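Local coordinates for beta sliding clamp (Borrelia burgdorferi, PDB 6DJ8), which probably encircles DNA as a ring-shaped head-to-tail homodimer, tethering DNA polymerases and other proteins to the template and so conferring processivity, at residues Q157-K161 against M232-G236; N165-F169 against E353-E359; N181-K187 against V216-V222; S283-L287 against T360-I365. Residue numbers count along the deposited sequence, not the author numbering.

Contacts 1 and 3 lie within the central domain, contact 4 lies within the C-terminal domain, and contact 2 joins the two. Contacts 1 and 2 share helix 157-167, using its start and its end, with centres about 16 Å apart. Along the chain they cross, whereas contact 3 nests inside the loops closed by both. Contacts 2 and 4, about 13 Å apart between centres, touch through I355 and F358 packing on L284 and I363; contacts 2 and 3 touch through A168 with V222 and I167 with V183. Contacts 3 and 4, centres about 29 Å apart, reach one nine-stranded sheet that spans both domains, so helix packing and sheet continuity together join neighbouring domains of the ring.

Contact 1. Residues Q157-K161 against M232-G236; sequences QKSFK and MSGEG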
loop_
_atom_site.group_PDB
_atom_site.type_symbol
_atom_site.label_atom_id
_atom_site.label_comp_id
_atom_site.label_asym_id
_atom_site.label_seq_id
_atom_site.Cartn_x
_atom_site.Cartn_y
_atom_site.Cartn_z
ATOM N N GLN A 157 18.215 0.553 25.481
ATOM C CA GLN A 157 17.287 0.872 24.413
ATOM C C GLN A 157 16.396 -0.323 24.102
ATOM O O GLN A 157 15.174 -0.180 23.964
ATOM C CB GLN A 157 18.066 1.310 23.177
ATOM C CG GLN A 157 18.452 2.764 23.207
ATOM C CD GLN A 157 19.067 3.185 21.904
ATOM O OE1 GLN A 157 18.546 2.879 20.846
ATOM N NE2 GLN A 157 20.191 3.877 21.976
ATOM N N LYS A 158 16.991 -1.517 24.015
ATOM C CA LYS A 158 16.227 -2.715 23.687
ATOM C C LYS A 158 15.072 -2.926 24.664
ATOM O O LYS A 158 13.946 -3.224 24.253
ATOM C CB LYS A 158 17.163 -3.924 23.673
ATOM C CG LYS A 158 16.474 -5.262 23.491
ATOM C CD LYS A 158 17.462 -6.330 23.019
ATOM C CE LYS A 158 17.052 -7.730 23.462
ATOM N NZ LYS A 158 17.152 -7.892 24.948
ATOM N N SER A 159 15.320 -2.744 25.962
ATOM C CA SER A 159 14.245 -2.908 26.934
ATOM C C SER A 159 13.167 -1.849 26.741
ATOM O O SER A 159 11.971 -2.163 26.721
ATOM C CB SER A 159 14.816 -2.861 28.356
ATOM O OG SER A 159 15.869 -3.803 28.459
ATOM N N PHE A 160 13.577 -0.584 26.584
ATOM C CA PHE A 160 12.616 0.502 26.428
ATOM C C PHE A 160 11.735 0.286 25.208
ATOM O O PHE A 160 10.534 0.584 25.241
ATOM C CB PHE A 160 13.360 1.831 26.300
ATOM C CG PHE A 160 12.483 3.050 26.408
ATOM C CD1 PHE A 160 11.315 3.029 27.144
ATOM C CD2 PHE A 160 12.846 4.231 25.783
ATOM C CE1 PHE A 160 10.519 4.164 27.246
ATOM C CE2 PHE A 160 12.049 5.360 25.889
ATOM C CZ PHE A 160 10.886 5.322 26.630
ATOM N N LYS A 161 12.322 -0.202 24.109
ATOM C CA LYS A 161 11.529 -0.503 22.917
ATOM C C LYS A 161 10.479 -1.565 23.212
ATOM O O LYS A 161 9.322 -1.447 22.783
ATOM C CB LYS A 161 12.426 -1.010 21.782
ATOM C CG LYS A 161 13.172 0.047 21.024
ATOM C CD LYS A 161 13.853 -0.545 19.796
ATOM C CE LYS A 161 12.851 -1.303 18.946
ATOM N NZ LYS A 161 13.103 -1.085 17.498
ATOM N N MET A 232 14.648 4.468 17.958
ATOM C CA MET A 232 15.618 3.766 18.783
ATOM C C MET A 232 16.138 2.519 18.085
ATOM O O MET A 232 15.363 1.640 17.688
ATOM C CB MET A 232 15.010 3.421 20.131
ATOM C CG MET A 232 15.096 4.575 21.099
ATOM S SD MET A 232 14.361 4.140 22.662
ATOM C CE MET A 232 14.816 2.469 22.724
ATOM N N SER A 233 17.466 2.446 17.967
ATOM C CA SER A 233 18.114 1.329 17.295
ATOM C C SER A 233 17.940 0.022 18.056
ATOM O O SER A 233 17.901 -1.048 17.440
ATOM C CB SER A 233 19.599 1.647 17.119
ATOM O OG SER A 233 20.260 1.712 18.376
ATOM N N GLY A 234 17.832 0.078 19.381
ATOM C CA GLY A 234 17.804 -1.122 20.187
ATOM C C GLY A 234 19.150 -1.493 20.776
ATOM O O GLY A 234 19.217 -2.412 21.599
ATOM N N GLU A 235 20.219 -0.828 20.349
ATOM C CA GLU A 235 21.556 -1.012 20.886
ATOM C C GLU A 235 21.962 0.241 21.647
ATOM O O GLU A 235 21.708 1.361 21.197
ATOM C CB GLU A 235 22.562 -1.294 19.770
ATOM C CG GLU A 235 24.002 -0.950 20.128
ATOM C CD GLU A 235 24.977 -1.297 19.018
ATOM O OE1 GLU A 235 24.531 -1.881 18.008
ATOM O OE2 GLU A 235 26.182 -0.990 19.155
ATOM N N GLY A 236 22.559 0.052 22.807
ATOM C CA GLY A 236 23.021 1.173 23.595
ATOM C C GLY A 236 22.004 1.555 24.648
ATOM O O GLY A 236 20.973 0.904 24.832
HETATM O O HOH W 1 19.636 -1.656 24.260
#
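The first turn of helix 157-167 meets the loop that leads from helix 223-231 into strand 237-242, and the two backbones come closest at K158 and G234, whose CA atoms are 4.2 Å apart. This is a strand-to-helix junction in the twice-repeated beta-alpha-beta-beta-beta unit of the processivity-factor domain: strand 151-156 pairs antiparallel with 237-242, and at its end Q157 N donates to G236 O (2.9 Å, 172°). A water bridges the same backbones, accepting from K158 N at 2.7 Å and donating to G234 O at 2.8 Å and G236 O at 2.9 Å. The loop's sharp path needs positive phi at G234 (97°) and G236 (96°), where a CB would be jammed against the preceding carbonyl oxygen. S233 adds an ST turn, its OG accepting from E235 N at 3.2 Å.

Among the side chains, Q157 reaches into the loop. Its OE1 accepts from G234 N and from S233 OG, both at 3.2 Å, while its NE2 is hydrogen-bonded to D252 and to the carbonyl of M237. K161 folds over the loop, with CD 4.0 Å from G234 CA and CG 3.4 Å from M232 CE. M232 points toward the helix, bringing CE to 2.9 Å from Q157 O, and closes a Met-aromatic contact in which SD lies 3.5 Å from F160 CD2 and 4.7 Å from the ring centroid.

Contact 2. Residues N165-F169 against E353-E359; sequences NRIAF and EAISVFE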
loop_
_atom_site.group_PDB
_atom_site.type_symbol
_atom_site.label_atom_id
_atom_site.label_comp_id
_atom_site.label_asym_id
_atom_site.label_seq_id
_atom_site.Cartn_x
_atom_site.Cartn_y
_atom_site.Cartn_z
ATOM N N ASN A 165 6.496 -1.047 22.938
ATOM C CA ASN A 165 5.692 -1.946 22.114
ATOM C C ASN A 165 4.539 -2.549 22.912
ATOM O O ASN A 165 3.450 -2.763 22.369
ATOM C CB ASN A 165 6.592 -3.042 21.514
ATOM C CG ASN A 165 5.900 -3.823 20.392
ATOM O OD1 ASN A 165 5.312 -3.234 19.495
ATOM N ND2 ASN A 165 5.975 -5.151 20.445
ATOM N N ARG A 166 4.729 -2.776 24.211
ATOM C CA ARG A 166 3.664 -3.361 25.018
ATOM C C ARG A 166 2.709 -2.324 25.591
ATOM O O ARG A 166 1.606 -2.689 26.013
ATOM C CB ARG A 166 4.276 -4.189 26.156
ATOM C CG ARG A 166 4.636 -5.580 25.656
ATOM C CD ARG A 166 5.823 -6.246 26.327
ATOM N NE ARG A 166 6.163 -7.440 25.563
ATOM C CZ ARG A 166 6.144 -8.683 26.028
ATOM N NH1 ARG A 166 5.866 -8.936 27.297
ATOM N NH2 ARG A 166 6.448 -9.680 25.213
ATOM N N ILE A 167 3.076 -1.042 25.589
ATOM C CA ILE A 167 2.299 -0.008 26.260
ATOM C C ILE A 167 1.584 0.913 25.269
ATOM O O ILE A 167 0.400 1.220 25.447
ATOM C CB ILE A 167 3.204 0.803 27.211
ATOM C CG1 ILE A 167 3.493 0.002 28.483
ATOM C CG2 ILE A 167 2.545 2.110 27.578
ATOM C CD1 ILE A 167 2.346 0.017 29.478
ATOM N N ALA A 168 2.269 1.334 24.194
ATOM C CA ALA A 168 1.753 2.435 23.375
ATOM C C ALA A 168 0.374 2.128 22.790
ATOM O O ALA A 168 -0.523 2.983 22.815
ATOM C CB ALA A 168 2.744 2.763 22.252
ATOM N N PHE A 169 0.179 0.916 22.256
ATOM C CA PHE A 169 -1.062 0.633 21.534
ATOM C C PHE A 169 -2.300 0.718 22.417
ATOM O O PHE A 169 -3.400 0.937 21.899
ATOM C CB PHE A 169 -0.980 -0.753 20.870
ATOM C CG PHE A 169 -1.161 -1.908 21.835
ATOM C CD1 PHE A 169 -0.069 -2.468 22.480
ATOM C CD2 PHE A 169 -2.432 -2.436 22.082
ATOM C CE1 PHE A 169 -0.237 -3.553 23.382
ATOM C CE2 PHE A 169 -2.610 -3.515 22.942
ATOM C CZ PHE A 169 -1.508 -4.064 23.610
ATOM N N GLU A 353 -4.796 -7.061 18.486
ATOM C CA GLU A 353 -3.738 -6.097 18.775
ATOM C C GLU A 353 -2.924 -6.533 19.977
ATOM O O GLU A 353 -1.696 -6.418 19.981
ATOM C CB GLU A 353 -4.315 -4.710 19.041
ATOM C CG GLU A 353 -3.993 -3.695 18.024
ATOM C CD GLU A 353 -4.150 -2.286 18.567
ATOM O OE1 GLU A 353 -3.266 -1.436 18.259
ATOM O OE2 GLU A 353 -5.148 -2.046 19.301
ATOM N N ALA A 354 -3.599 -7.007 21.027
ATOM C CA ALA A 354 -2.874 -7.368 22.237
ATOM C C ALA A 354 -1.979 -8.575 21.983
ATOM O O ALA A 354 -0.776 -8.541 22.262
ATOM C CB ALA A 354 -3.860 -7.628 23.382
ATOM N N ILE A 355 -2.524 -9.639 21.389
ATOM C CA ILE A 355 -1.684 -10.822 21.280
ATOM C C ILE A 355 -0.540 -10.609 20.292
ATOM O O ILE A 355 0.471 -11.313 20.371
ATOM C CB ILE A 355 -2.510 -12.062 20.901
ATOM C CG1 ILE A 355 -2.931 -11.995 19.440
ATOM C CG2 ILE A 355 -3.705 -12.212 21.829
ATOM C CD1 ILE A 355 -3.700 -13.224 19.025
ATOM N N SER A 356 -0.642 -9.614 19.405
ATOM C CA SER A 356 0.435 -9.383 18.451
ATOM C C SER A 356 1.716 -8.883 19.112
ATOM O O SER A 356 2.768 -8.902 18.472
ATOM C CB SER A 356 -0.012 -8.384 17.375
ATOM O OG SER A 356 0.080 -7.047 17.867
ATOM N N VAL A 357 1.681 -8.451 20.374
ATOM C CA VAL A 357 2.920 -8.037 21.020
ATOM C C VAL A 357 3.555 -9.145 21.837
ATOM O O VAL A 357 4.673 -8.963 22.337
ATOM C CB VAL A 357 2.711 -6.767 21.872
ATOM C CG1 VAL A 357 2.021 -5.687 21.034
ATOM C CG2 VAL A 357 1.913 -7.069 23.144
ATOM N N PHE A 358 2.913 -10.311 21.941
ATOM C CA PHE A 358 3.451 -11.409 22.741
ATOM C C PHE A 358 4.573 -12.114 21.992
ATOM O O PHE A 358 4.552 -12.204 20.764
ATOM C CB PHE A 358 2.339 -12.401 23.103
ATOM C CG PHE A 358 1.489 -11.946 24.246
ATOM C CD1 PHE A 358 0.723 -10.801 24.139
ATOM C CD2 PHE A 358 1.433 -12.676 25.422
ATOM C CE1 PHE A 358 -0.053 -10.372 25.192
ATOM C CE2 PHE A 358 0.650 -12.251 26.478
ATOM C CZ PHE A 358 -0.092 -11.097 26.363
ATOM N N GLU A 359 5.589 -12.568 22.731
ATOM C CA GLU A 359 6.704 -13.271 22.114
ATOM C C GLU A 359 6.872 -14.709 22.584
ATOM O O GLU A 359 7.806 -15.376 22.133
ATOM C CB GLU A 359 8.020 -12.519 22.368
ATOM C CG GLU A 359 7.829 -11.082 22.793
ATOM C CD GLU A 359 9.125 -10.296 22.859
ATOM O OE1 GLU A 359 9.332 -9.429 21.984
ATOM O OE2 GLU A 359 9.932 -10.540 23.781
HETATM O O HOH W 2 6.874 -7.106 22.620
HETATM O O HOH W 3 -3.767 1.047 19.371
#
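F169 takes the p rotamer (chi1 76°), which carries its ring into the space beside A354 and V357: CZ lies 3.8 Å from A354 CA, CE1 lies 3.9 Å from V357 CG1, and E353 O sits over one face. V357, within the type I turn I355-F358, is in the m rotamer and also presents CG1 to N165 O at 3.5 Å. R166 CB points sideways; with chi1 m and chi3 t the side chain runs on along the turn until NH2 is 3.1 Å from E359 CG. Its salt bridge to E359 is long, NH2 to OE2 3.9 Å, with the oxygen well out of the guanidinium plane; E377 is the stronger partner of R166, and K162 that of E359. One water gathers N165 ND2 (3.1 Å), R166 NE (3.0 Å) and V357 O (2.9 Å). A second links F169 O (2.6 Å) to E353 OE1 (2.8 Å), while E353 also pairs with R202. The last turns of helices 157-167 and 348-355 and the residues following them thus meet across the domain boundary, packed against strands 202-211 and 383-387.

Contact 3. Residues N181-K187 against V216-V222; sequences NGVYFSK and VNFIVPV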
loop_
_atom_site.group_PDB
_atom_site.type_symbol
_atom_site.label_atom_id
_atom_site.label_comp_id
_atom_site.label_asym_id
_atom_site.label_seq_id
_atom_site.Cartn_x
_atom_site.Cartn_y
_atom_site.Cartn_z
ATOM N N ASN A 181 -5.102 9.400 26.820
ATOM C CA ASN A 181 -4.162 9.416 25.700
ATOM C C ASN A 181 -2.717 9.400 26.176
ATOM O O ASN A 181 -1.805 9.212 25.363
ATOM C CB ASN A 181 -4.424 10.647 24.818
ATOM C CG ASN A 181 -3.449 10.762 23.649
ATOM O OD1 ASN A 181 -2.553 11.604 23.655
ATOM N ND2 ASN A 181 -3.604 9.892 22.660
ATOM N N GLY A 182 -2.485 9.508 27.483
ATOM C CA GLY A 182 -1.144 9.507 28.013
ATOM C C GLY A 182 -0.717 8.139 28.520
ATOM O O GLY A 182 -1.537 7.264 28.796
ATOM N N VAL A 183 0.596 7.967 28.606
ATOM C CA VAL A 183 1.206 6.819 29.262
ATOM C C VAL A 183 1.500 7.249 30.691
ATOM O O VAL A 183 2.096 8.309 30.908
ATOM C CB VAL A 183 2.486 6.386 28.539
ATOM C CG1 VAL A 183 3.154 5.262 29.292
ATOM C CG2 VAL A 183 2.161 5.974 27.093
ATOM N N TYR A 184 1.032 6.464 31.667
ATOM C CA TYR A 184 1.164 6.819 33.077
ATOM C C TYR A 184 2.419 6.174 33.664
ATOM O O TYR A 184 2.589 4.951 33.598
ATOM C CB TYR A 184 -0.091 6.398 33.851
ATOM C CG TYR A 184 -0.075 6.718 35.330
ATOM C CD1 TYR A 184 0.278 7.983 35.782
ATOM C CD2 TYR A 184 -0.464 5.762 36.275
ATOM C CE1 TYR A 184 0.275 8.294 37.153
ATOM C CE2 TYR A 184 -0.468 6.056 37.638
ATOM C CZ TYR A 184 -0.093 7.328 38.069
ATOM O OH TYR A 184 -0.101 7.641 39.408
ATOM N N PHE A 185 3.297 6.999 34.222
ATOM C CA PHE A 185 4.487 6.534 34.920
ATOM C C PHE A 185 4.253 6.561 36.426
ATOM O O PHE A 185 3.946 7.616 36.989
ATOM C CB PHE A 185 5.691 7.408 34.586
ATOM C CG PHE A 185 6.220 7.188 33.202
ATOM C CD1 PHE A 185 5.527 7.665 32.100
ATOM C CD2 PHE A 185 7.389 6.467 33.003
ATOM C CE1 PHE A 185 6.024 7.447 30.809
ATOM C CE2 PHE A 185 7.873 6.245 31.728
ATOM C CZ PHE A 185 7.194 6.744 30.631
ATOM N N SER A 186 4.457 5.424 37.075
ATOM C CA SER A 186 4.277 5.331 38.523
ATOM C C SER A 186 5.317 4.359 39.075
ATOM O O SER A 186 6.201 3.890 38.348
ATOM C CB SER A 186 2.840 4.907 38.853
ATOM O OG SER A 186 2.446 5.393 40.115
ATOM N N LYS A 187 5.168 4.024 40.356
ATOM C CA LYS A 187 6.040 3.146 41.126
ATOM C C LYS A 187 5.177 2.134 41.865
ATOM O O LYS A 187 4.151 2.507 42.434
ATOM C CB LYS A 187 6.833 3.954 42.170
ATOM C CG LYS A 187 8.327 3.854 42.081
ATOM C CD LYS A 187 8.970 5.026 42.808
ATOM C CE LYS A 187 8.529 5.122 44.246
ATOM N NZ LYS A 187 9.301 6.171 44.977
ATOM N N VAL A 216 7.078 9.286 41.637
ATOM C CA VAL A 216 6.850 9.108 40.207
ATOM C C VAL A 216 5.353 9.229 39.995
ATOM O O VAL A 216 4.591 8.380 40.469
ATOM C CB VAL A 216 7.368 7.753 39.713
ATOM C CG1 VAL A 216 7.203 7.604 38.190
ATOM C CG2 VAL A 216 8.806 7.550 40.162
ATOM N N ASN A 217 4.929 10.271 39.284
ATOM C CA ASN A 217 3.513 10.477 39.014
ATOM C C ASN A 217 3.386 11.379 37.793
ATOM O O ASN A 217 3.125 12.577 37.927
ATOM C CB ASN A 217 2.807 11.071 40.257
ATOM C CG ASN A 217 1.335 11.373 40.002
ATOM O OD1 ASN A 217 0.672 10.674 39.227
ATOM N ND2 ASN A 217 0.814 12.397 40.661
ATOM N N PHE A 218 3.575 10.808 36.595
ATOM C CA PHE A 218 3.685 11.582 35.367
ATOM C C PHE A 218 2.864 10.933 34.266
ATOM O O PHE A 218 2.841 9.706 34.139
ATOM C CB PHE A 218 5.150 11.700 34.899
ATOM C CG PHE A 218 6.108 12.119 35.987
ATOM C CD1 PHE A 218 6.108 13.420 36.459
ATOM C CD2 PHE A 218 7.008 11.213 36.528
ATOM C CE1 PHE A 218 6.991 13.818 37.473
ATOM C CE2 PHE A 218 7.885 11.593 37.541
ATOM C CZ PHE A 218 7.879 12.903 38.015
ATOM N N ILE A 219 2.218 11.773 33.460
ATOM C CA ILE A 219 1.397 11.344 32.335
ATOM C C ILE A 219 1.994 11.954 31.077
ATOM O O ILE A 219 2.023 13.185 30.934
ATOM C CB ILE A 219 -0.070 11.766 32.490
ATOM C CG1 ILE A 219 -0.642 11.264 33.820
ATOM C CG2 ILE A 219 -0.902 11.262 31.307
ATOM C CD1 ILE A 219 -1.879 11.972 34.213
ATOM N N VAL A 220 2.455 11.099 30.177
ATOM C CA VAL A 220 3.148 11.498 28.952
ATOM C C VAL A 220 2.268 11.156 27.755
ATOM O O VAL A 220 1.880 9.995 27.602
ATOM C CB VAL A 220 4.507 10.793 28.822
ATOM C CG1 VAL A 220 5.228 11.282 27.561
ATOM C CG2 VAL A 220 5.354 11.037 30.071
ATOM N N PRO A 221 1.964 12.107 26.882
ATOM C CA PRO A 221 1.155 11.789 25.699
ATOM C C PRO A 221 1.796 10.666 24.910
ATOM O O PRO A 221 3.019 10.598 24.770
ATOM C CB PRO A 221 1.127 13.100 24.904
ATOM C CG PRO A 221 1.358 14.171 25.948
ATOM C CD PRO A 221 2.367 13.528 26.873
ATOM N N VAL A 222 0.957 9.743 24.435
ATOM C CA VAL A 222 1.498 8.549 23.814
ATOM C C VAL A 222 2.250 8.869 22.517
ATOM O O VAL A 222 3.129 8.099 22.120
ATOM C CB VAL A 222 0.378 7.512 23.580
ATOM C CG1 VAL A 222 -0.623 7.989 22.480
ATOM C CG2 VAL A 222 1.000 6.163 23.215
#
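F185 lays its ring beside V220, with CE1 3.7 Å from CG2, while its CB packs against V216 CG1 at 3.9 Å and F218 CB at 4.3 Å. V183 shares this face with F185, F218 and V220, which is also covered by F225 of helix 223-231 and by F242. On the other face Y184 rests CD1 3.9 Å from I219 CG1, and its OH donates to N217 OD1 at 3.1 Å. Strands 182-187 and 218-221 are antiparallel, their axes at 153° and 4.0 Å apart at closest. The register follows from two hydrogen-bonded pairs: V183 N to V220 O (2.6 Å) with V220 N to V183 O (2.9 Å), and F185 N to F218 O (2.7 Å) with F218 N to F185 O (3.2 Å). V222 N to N181 O (3.0 Å) extends the ladder past the last bridge. G182, opposite P221 with CA atoms 4.0 Å apart, is explained by the crowding: an ideal CB would clash with I219 CG2. Because strands 192-198 and 202-211 intervene in sequence, this pairing is no hairpin. It joins the second strand of the first beta-alpha-beta-beta-beta repeat to the first strand of the second, as is characteristic of the DNA polymerase processivity-factor domain.

Contact 4. Residues S283-L287 against T360-I365; sequences SLGIL and TSKIEI
At the apolar centre, L284 and L287 project from the start of helix 284-294 toward I363 and I365 of strand 362-367. Both leucines are t,p rotamers: L284 CD1 is 4.2 Å from I363 CB, L284 CD2 3.2 Å from T360 O, and L287 CD2 4.2 Å from both I363 CG2 and I365 CD1. I363 is t,t and I365 m,t. Helix 348-355 closes over the cluster with F351 and I355. K362-I365 are extended (phi/psi -122/163° at K362, -129/140° at I363). Outward, S283 forms an antiparallel non-hydrogen-bonded pair with K362 (CA-CA 4.4 Å), extended at S283 (-67/126°), before the chain turns helical at L284 (-69/-49°). L284 N donates to S361 O (3.0 Å, 172°), and L287 N to S283 O (3.0 Å) closes the first helical turn. At the polar edge a water accepts from G285 N (2.8 Å) and donates to S361 O (2.6 Å). Strand 278-283, pairing with 362-367 and passing directly into a helix, is characteristic of the beta-alpha-beta-beta-beta repeat of processivity-factor domains.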
loop_
_atom_site.group_PDB
_atom_site.type_symbol
_atom_site.label_atom_id
_atom_site.label_comp_id
_atom_site.label_asym_id
_atom_site.label_seq_id
_atom_site.Cartn_x
_atom_site.Cartn_y
_atom_site.Cartn_z
ATOM N N SER A 283 -1.889 -21.930 22.415
ATOM C CA SER A 283 -0.774 -21.766 21.498
ATOM C C SER A 283 -0.955 -20.477 20.699
ATOM O O SER A 283 -1.995 -20.271 20.069
ATOM C CB SER A 283 -0.690 -22.985 20.581
ATOM O OG SER A 283 0.040 -22.696 19.408
ATOM N N LEU A 284 0.068 -19.609 20.728
ATOM C CA LEU A 284 -0.067 -18.243 20.215
ATOM C C LEU A 284 -0.211 -18.208 18.699
ATOM O O LEU A 284 -1.093 -17.522 18.170
ATOM C CB LEU A 284 1.133 -17.394 20.649
ATOM C CG LEU A 284 1.076 -15.886 20.359
ATOM C CD1 LEU A 284 -0.094 -15.213 21.072
ATOM C CD2 LEU A 284 2.403 -15.219 20.720
ATOM N N GLY A 285 0.672 -18.906 17.979
ATOM C CA GLY A 285 0.619 -18.865 16.525
ATOM C C GLY A 285 -0.709 -19.349 15.974
ATOM O O GLY A 285 -1.256 -18.768 15.034
ATOM N N ILE A 286 -1.257 -20.405 16.569
ATOM C CA ILE A 286 -2.538 -20.934 16.110
ATOM C C ILE A 286 -3.674 -20.000 16.500
ATOM O O ILE A 286 -4.617 -19.786 15.723
ATOM C CB ILE A 286 -2.730 -22.366 16.631
ATOM C CG1 ILE A 286 -1.897 -23.313 15.760
ATOM C CG2 ILE A 286 -4.199 -22.765 16.603
ATOM C CD1 ILE A 286 -1.137 -24.333 16.504
ATOM N N LEU A 287 -3.607 -19.410 17.694
ATOM C CA LEU A 287 -4.585 -18.384 18.035
ATOM C C LEU A 287 -4.566 -17.256 17.003
ATOM O O LEU A 287 -5.620 -16.835 16.510
ATOM C CB LEU A 287 -4.319 -17.835 19.436
ATOM C CG LEU A 287 -5.353 -16.798 19.870
ATOM C CD1 LEU A 287 -6.763 -17.379 19.704
ATOM C CD2 LEU A 287 -5.089 -16.394 21.329
ATOM N N THR A 360 6.003 -15.212 23.453
ATOM C CA THR A 360 6.130 -16.584 23.921
ATOM C C THR A 360 5.401 -17.543 22.987
ATOM O O THR A 360 4.573 -17.146 22.169
ATOM C CB THR A 360 5.582 -16.719 25.338
ATOM O OG1 THR A 360 4.349 -15.996 25.436
ATOM C CG2 THR A 360 6.569 -16.141 26.331
ATOM N N SER A 361 5.718 -18.832 23.135
ATOM C CA SER A 361 5.056 -19.879 22.363
ATOM C C SER A 361 3.578 -19.972 22.716
ATOM O O SER A 361 2.739 -20.221 21.842
ATOM C CB SER A 361 5.733 -21.227 22.618
ATOM O OG SER A 361 5.498 -22.124 21.549
ATOM N N LYS A 362 3.248 -19.804 23.993
ATOM C CA LYS A 362 1.886 -19.907 24.483
ATOM C C LYS A 362 1.490 -18.608 25.173
ATOM O O LYS A 362 2.339 -17.794 25.538
ATOM C CB LYS A 362 1.749 -21.100 25.438
ATOM C CG LYS A 362 2.263 -22.399 24.816
ATOM C CD LYS A 362 1.503 -23.616 25.309
ATOM C CE LYS A 362 1.955 -24.893 24.585
ATOM N NZ LYS A 362 1.032 -25.236 23.431
ATOM N N ILE A 363 0.187 -18.418 25.348
ATOM C CA ILE A 363 -0.346 -17.246 26.031
ATOM C C ILE A 363 -1.325 -17.703 27.104
ATOM O O ILE A 363 -2.107 -18.636 26.887
ATOM C CB ILE A 363 -1.013 -16.278 25.032
ATOM C CG1 ILE A 363 -1.490 -15.013 25.735
ATOM C CG2 ILE A 363 -2.168 -16.956 24.323
ATOM C CD1 ILE A 363 -2.122 -13.979 24.778
ATOM N N GLU A 364 -1.280 -17.054 28.266
ATOM C CA GLU A 364 -2.249 -17.326 29.320
ATOM C C GLU A 364 -3.414 -16.358 29.175
ATOM O O GLU A 364 -3.211 -15.152 29.007
ATOM C CB GLU A 364 -1.616 -17.186 30.709
ATOM C CG GLU A 364 -0.254 -17.839 30.862
ATOM C CD GLU A 364 0.405 -17.493 32.196
ATOM O OE1 GLU A 364 0.735 -16.306 32.396
ATOM O OE2 GLU A 364 0.601 -18.393 33.029
ATOM N N ILE A 365 -4.631 -16.895 29.206
ATOM C CA ILE A 365 -5.858 -16.105 29.162
ATOM C C ILE A 365 -6.694 -16.546 30.355
ATOM O O ILE A 365 -7.117 -17.710 30.430
ATOM C CB ILE A 365 -6.631 -16.287 27.857
ATOM C CG1 ILE A 365 -5.758 -15.887 26.663
ATOM C CG2 ILE A 365 -7.916 -15.464 27.905
ATOM C CD1 ILE A 365 -6.310 -16.334 25.321
HETATM O O HOH W 4 2.682 -20.314 19.279
#